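Iron-regulated outer membrane protein (Neisseria meningitidis, PDB 4B7O) is a TonB-dependent transporter of the outer membrane that takes up iron, probably as a complex with a siderophore. Local coordinates at residues T376-K390 with N439-H453. Numbering follows the deposited sequence.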
# COMPACT_ATOMS: atom_id res chain seq x y z
N THR A 376 23.67 -16.54 -16.96
CA THR A 376 22.28 -16.62 -17.37
C THR A 376 21.48 -17.43 -16.33
O THR A 376 21.78 -18.60 -16.05
CB THR A 376 22.15 -17.06 -18.85
OG1 THR A 376 20.99 -17.86 -19.04
CG2 THR A 376 23.34 -17.82 -19.30
N LEU A 377 20.50 -16.78 -15.70
CA LEU A 377 19.71 -17.38 -14.63
C LEU A 377 18.33 -17.60 -15.21
O LEU A 377 17.87 -16.80 -16.04
CB LEU A 377 19.64 -16.42 -13.43
CG LEU A 377 19.01 -16.92 -12.11
CD1 LEU A 377 19.86 -18.02 -11.44
CD2 LEU A 377 18.80 -15.77 -11.13
N LEU A 378 17.71 -18.71 -14.83
CA LEU A 378 16.35 -19.00 -15.25
C LEU A 378 15.49 -18.98 -13.98
O LEU A 378 15.89 -19.56 -12.94
CB LEU A 378 16.31 -20.41 -15.84
CG LEU A 378 15.02 -20.85 -16.55
CD1 LEU A 378 14.42 -19.78 -17.47
CD2 LEU A 378 15.26 -22.12 -17.37
N LYS A 379 14.36 -18.29 -14.01
CA LYS A 379 13.49 -18.27 -12.81
C LYS A 379 12.16 -18.83 -13.19
O LYS A 379 11.65 -18.55 -14.28
CB LYS A 379 13.23 -16.85 -12.30
CG LYS A 379 14.40 -16.13 -11.63
CD LYS A 379 14.09 -14.64 -11.60
CE LYS A 379 13.82 -14.09 -10.21
NZ LYS A 379 14.95 -14.47 -9.32
N TYR A 380 11.58 -19.62 -12.28
CA TYR A 380 10.23 -20.13 -12.51
C TYR A 380 9.62 -20.36 -11.13
O TYR A 380 10.33 -20.59 -10.13
CB TYR A 380 10.27 -21.42 -13.37
CG TYR A 380 11.31 -22.39 -12.82
CD1 TYR A 380 12.64 -22.14 -12.99
CD2 TYR A 380 10.94 -23.53 -12.04
CE1 TYR A 380 13.63 -22.98 -12.49
CE2 TYR A 380 11.93 -24.37 -11.50
CZ TYR A 380 13.27 -24.09 -11.75
OH TYR A 380 14.29 -24.85 -11.22
N GLY A 381 8.31 -20.27 -11.07
CA GLY A 381 7.63 -20.55 -9.86
C GLY A 381 6.15 -20.50 -10.00
O GLY A 381 5.60 -20.41 -11.12
N ILE A 382 5.50 -20.51 -8.85
CA ILE A 382 4.04 -20.75 -8.72
C ILE A 382 3.46 -19.81 -7.68
O ILE A 382 4.05 -19.63 -6.63
CB ILE A 382 3.80 -22.18 -8.19
CG1 ILE A 382 4.29 -23.20 -9.21
CG2 ILE A 382 2.33 -22.46 -7.98
CD1 ILE A 382 3.36 -23.22 -10.41
N ASN A 383 2.30 -19.23 -7.98
CA ASN A 383 1.61 -18.32 -7.10
C ASN A 383 0.22 -18.86 -6.87
O ASN A 383 -0.49 -19.12 -7.85
CB ASN A 383 1.46 -16.97 -7.79
CG ASN A 383 2.78 -16.37 -8.23
OD1 ASN A 383 2.93 -16.03 -9.41
ND2 ASN A 383 3.75 -16.24 -7.30
N TYR A 384 -0.15 -19.02 -5.59
CA TYR A 384 -1.53 -19.35 -5.22
C TYR A 384 -2.13 -18.35 -4.23
O TYR A 384 -1.59 -18.12 -3.15
CB TYR A 384 -1.55 -20.75 -4.57
CG TYR A 384 -2.93 -21.16 -4.13
CD1 TYR A 384 -3.86 -21.59 -5.07
CD2 TYR A 384 -3.33 -21.06 -2.78
CE1 TYR A 384 -5.14 -21.95 -4.71
CE2 TYR A 384 -4.61 -21.44 -2.39
CZ TYR A 384 -5.50 -21.88 -3.38
OH TYR A 384 -6.77 -22.25 -3.11
N ARG A 385 -3.28 -17.79 -4.51
CA ARG A 385 -3.91 -16.98 -3.48
C ARG A 385 -5.37 -17.32 -3.36
O ARG A 385 -6.04 -17.28 -4.36
CB ARG A 385 -3.83 -15.49 -3.81
CG ARG A 385 -4.20 -14.66 -2.60
CD ARG A 385 -3.99 -13.19 -2.80
NE ARG A 385 -4.71 -12.73 -3.95
CZ ARG A 385 -4.45 -11.60 -4.58
NH1 ARG A 385 -3.47 -10.77 -4.17
NH2 ARG A 385 -5.20 -11.31 -5.61
N HIS A 386 -5.85 -17.59 -2.14
CA HIS A 386 -7.30 -17.76 -1.87
C HIS A 386 -7.82 -16.70 -0.95
O HIS A 386 -7.30 -16.50 0.19
CB HIS A 386 -7.58 -19.17 -1.27
CG HIS A 386 -9.06 -19.51 -1.19
ND1 HIS A 386 -9.83 -19.17 -0.13
CD2 HIS A 386 -9.91 -20.13 -2.11
CE1 HIS A 386 -11.09 -19.57 -0.36
NE2 HIS A 386 -11.14 -20.15 -1.57
N GLN A 387 -8.85 -16.01 -1.43
CA GLN A 387 -9.57 -15.07 -0.59
C GLN A 387 -10.97 -15.46 -0.23
O GLN A 387 -11.72 -15.89 -1.10
CB GLN A 387 -9.63 -13.72 -1.28
CG GLN A 387 -8.44 -12.88 -0.90
CD GLN A 387 -8.19 -11.81 -1.91
OE1 GLN A 387 -7.82 -12.10 -3.05
NE2 GLN A 387 -8.41 -10.57 -1.50
N GLU A 388 -11.37 -15.19 1.02
CA GLU A 388 -12.77 -15.43 1.42
C GLU A 388 -13.27 -14.32 2.31
O GLU A 388 -12.64 -14.05 3.35
CB GLU A 388 -12.94 -16.77 2.16
CG GLU A 388 -14.41 -17.15 2.38
CD GLU A 388 -14.69 -18.52 3.08
OE1 GLU A 388 -13.75 -19.32 3.38
OE2 GLU A 388 -15.90 -18.80 3.36
N ILE A 389 -14.38 -13.69 1.90
CA ILE A 389 -15.02 -12.64 2.66
C ILE A 389 -16.14 -13.35 3.46
O ILE A 389 -16.89 -14.11 2.89
CB ILE A 389 -15.65 -11.63 1.70
CG1 ILE A 389 -14.62 -10.76 1.00
CG2 ILE A 389 -16.58 -10.71 2.39
CD1 ILE A 389 -15.16 -9.59 0.17
N LYS A 390 -16.22 -13.13 4.78
CA LYS A 390 -17.18 -13.83 5.69
C LYS A 390 -17.80 -12.82 6.57
O LYS A 390 -17.19 -12.43 7.56
CB LYS A 390 -16.44 -14.81 6.62
CG LYS A 390 -15.27 -15.48 5.94
CD LYS A 390 -14.34 -16.14 6.94
CE LYS A 390 -13.38 -16.99 6.15
NZ LYS A 390 -12.67 -17.94 7.03
N ASN A 439 -20.58 -17.11 1.22
CA ASN A 439 -19.36 -16.35 1.28
C ASN A 439 -18.63 -16.27 -0.06
O ASN A 439 -18.18 -17.31 -0.58
CB ASN A 439 -18.44 -17.02 2.27
CG ASN A 439 -18.85 -16.76 3.67
OD1 ASN A 439 -19.83 -16.05 3.90
ND2 ASN A 439 -18.08 -17.26 4.62
N PRO A 440 -18.44 -15.06 -0.57
CA PRO A 440 -17.74 -14.84 -1.83
C PRO A 440 -16.31 -15.24 -1.67
O PRO A 440 -15.76 -15.10 -0.56
CB PRO A 440 -17.84 -13.34 -2.04
CG PRO A 440 -18.89 -12.88 -1.07
CD PRO A 440 -18.72 -13.80 0.10
N THR A 441 -15.74 -15.83 -2.72
CA THR A 441 -14.33 -16.19 -2.71
C THR A 441 -13.63 -15.93 -4.07
O THR A 441 -14.27 -15.66 -5.08
CB THR A 441 -14.14 -17.67 -2.36
OG1 THR A 441 -14.55 -18.44 -3.46
CG2 THR A 441 -14.94 -18.07 -1.14
N LYS A 442 -12.31 -16.03 -4.07
CA LYS A 442 -11.52 -15.77 -5.28
C LYS A 442 -10.24 -16.52 -5.15
O LYS A 442 -9.56 -16.41 -4.12
CB LYS A 442 -11.23 -14.29 -5.49
CG LYS A 442 -10.63 -14.03 -6.86
CD LYS A 442 -10.57 -12.55 -7.17
CE LYS A 442 -9.27 -11.97 -6.67
NZ LYS A 442 -9.26 -10.51 -6.98
N THR A 443 -9.95 -17.37 -6.13
CA THR A 443 -8.66 -18.05 -6.19
C THR A 443 -7.84 -17.43 -7.33
O THR A 443 -8.37 -17.21 -8.41
CB THR A 443 -8.87 -19.54 -6.49
OG1 THR A 443 -9.69 -20.10 -5.47
CG2 THR A 443 -7.56 -20.29 -6.56
N ASP A 444 -6.58 -17.10 -7.07
CA ASP A 444 -5.67 -16.62 -8.13
C ASP A 444 -4.52 -17.59 -8.16
O ASP A 444 -4.00 -17.98 -7.11
CB ASP A 444 -5.18 -15.21 -7.92
CG ASP A 444 -6.24 -14.16 -8.17
OD1 ASP A 444 -6.77 -14.07 -9.30
OD2 ASP A 444 -6.55 -13.36 -7.25
N THR A 445 -4.22 -18.04 -9.39
CA THR A 445 -3.17 -19.02 -9.68
C THR A 445 -2.21 -18.52 -10.81
O THR A 445 -2.64 -18.08 -11.88
CB THR A 445 -3.79 -20.39 -10.08
OG1 THR A 445 -5.14 -20.46 -9.59
CG2 THR A 445 -2.99 -21.51 -9.47
N GLY A 446 -0.92 -18.63 -10.54
CA GLY A 446 0.11 -18.14 -11.44
C GLY A 446 1.30 -19.10 -11.57
O GLY A 446 1.83 -19.64 -10.57
N ALA A 447 1.70 -19.37 -12.80
CA ALA A 447 3.06 -19.89 -12.98
C ALA A 447 3.78 -18.96 -13.94
O ALA A 447 3.16 -18.30 -14.78
CB ALA A 447 3.00 -21.28 -13.53
N TYR A 448 5.09 -18.87 -13.80
CA TYR A 448 5.82 -17.93 -14.60
C TYR A 448 7.12 -18.57 -14.84
O TYR A 448 7.58 -19.40 -14.04
CB TYR A 448 6.08 -16.62 -13.83
CG TYR A 448 6.93 -16.78 -12.58
CD1 TYR A 448 8.30 -16.77 -12.64
CD2 TYR A 448 6.34 -16.95 -11.34
CE1 TYR A 448 9.07 -16.91 -11.50
CE2 TYR A 448 7.10 -17.12 -10.20
CZ TYR A 448 8.45 -17.09 -10.29
OH TYR A 448 9.18 -17.25 -9.17
N ILE A 449 7.77 -18.12 -15.90
CA ILE A 449 9.15 -18.51 -16.17
C ILE A 449 9.85 -17.26 -16.72
O ILE A 449 9.28 -16.52 -17.53
CB ILE A 449 9.21 -19.71 -17.17
CG1 ILE A 449 10.61 -19.84 -17.73
CG2 ILE A 449 8.24 -19.53 -18.33
CD1 ILE A 449 10.87 -21.15 -18.40
N GLU A 450 11.07 -17.00 -16.28
CA GLU A 450 11.74 -15.77 -16.61
C GLU A 450 13.20 -16.04 -16.80
O GLU A 450 13.83 -16.73 -15.97
CB GLU A 450 11.57 -14.76 -15.47
CG GLU A 450 11.99 -13.34 -15.82
CD GLU A 450 11.71 -12.35 -14.69
OE1 GLU A 450 12.42 -12.44 -13.65
OE2 GLU A 450 10.78 -11.50 -14.84
N ALA A 451 13.76 -15.47 -17.86
CA ALA A 451 15.17 -15.70 -18.17
C ALA A 451 16.00 -14.43 -17.99
O ALA A 451 15.60 -13.36 -18.41
CB ALA A 451 15.31 -16.24 -19.60
N ILE A 452 17.17 -14.55 -17.38
CA ILE A 452 17.97 -13.39 -17.21
C ILE A 452 19.33 -13.75 -17.71
O ILE A 452 19.96 -14.68 -17.18
CB ILE A 452 18.01 -12.95 -15.73
CG1 ILE A 452 16.60 -12.57 -15.29
CG2 ILE A 452 18.96 -11.77 -15.49
CD1 ILE A 452 16.43 -12.76 -13.82
N HIS A 453 19.76 -12.99 -18.73
CA HIS A 453 21.05 -13.19 -19.40
C HIS A 453 21.88 -11.95 -19.40
O HIS A 453 21.48 -10.90 -19.95
CB HIS A 453 20.82 -13.65 -20.85
CG HIS A 453 22.10 -14.01 -21.57
ND1 HIS A 453 23.16 -14.58 -20.94
CD2 HIS A 453 22.49 -13.84 -22.89
CE1 HIS A 453 24.15 -14.77 -21.81
NE2 HIS A 453 23.73 -14.32 -23.01
O HOH W 1 -8.83 -22.94 -4.54
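Tyr448 folds its ring back over the neighbouring strand at Gly381, the mortise-and-tenon arrangement known from transmembrane β-barrels, in which an aromatic ring covers a cross-strand glycine. The ring reaches this place because its CG lies between the backbone N and the carbonyl carbon (chi1 62°), and Gly381 N sits 3.3 Å above the ring plane, offset toward the rim. The hydroxyl continues past the glycine to a hydrogen bond with Asn367, one strand further on. Further along the same inward face, Arg385 NH2 makes a salt bridge to Asp444 OD2 at 3.0 Å, from above the carboxylate plane, with guanidinium and carboxylate turned 70° apart. Lys442 NZ adds a long ion pair to the same OD2 (3.9 Å), but also hydrogen-bonds Pro511 O and bridges to Asp127 of the plug; Ser510 holds Asp444 OD1. On the opposite face, Leu378 CD1 packs on Ile449 CG1 (3.8 Å), and a water joins Tyr384 OH to Thr443 OG1. Beneath all this, paired backbone bonds join adjacent antiparallel barrel strands 376-390 and 441-453. Outside, apolar groups from Leu378 to Ala447 suit a membrane-spanning wall, polar ones taking over toward Glu388; inside, Asp444 and Asp127 probably balance Arg385 and Lys442.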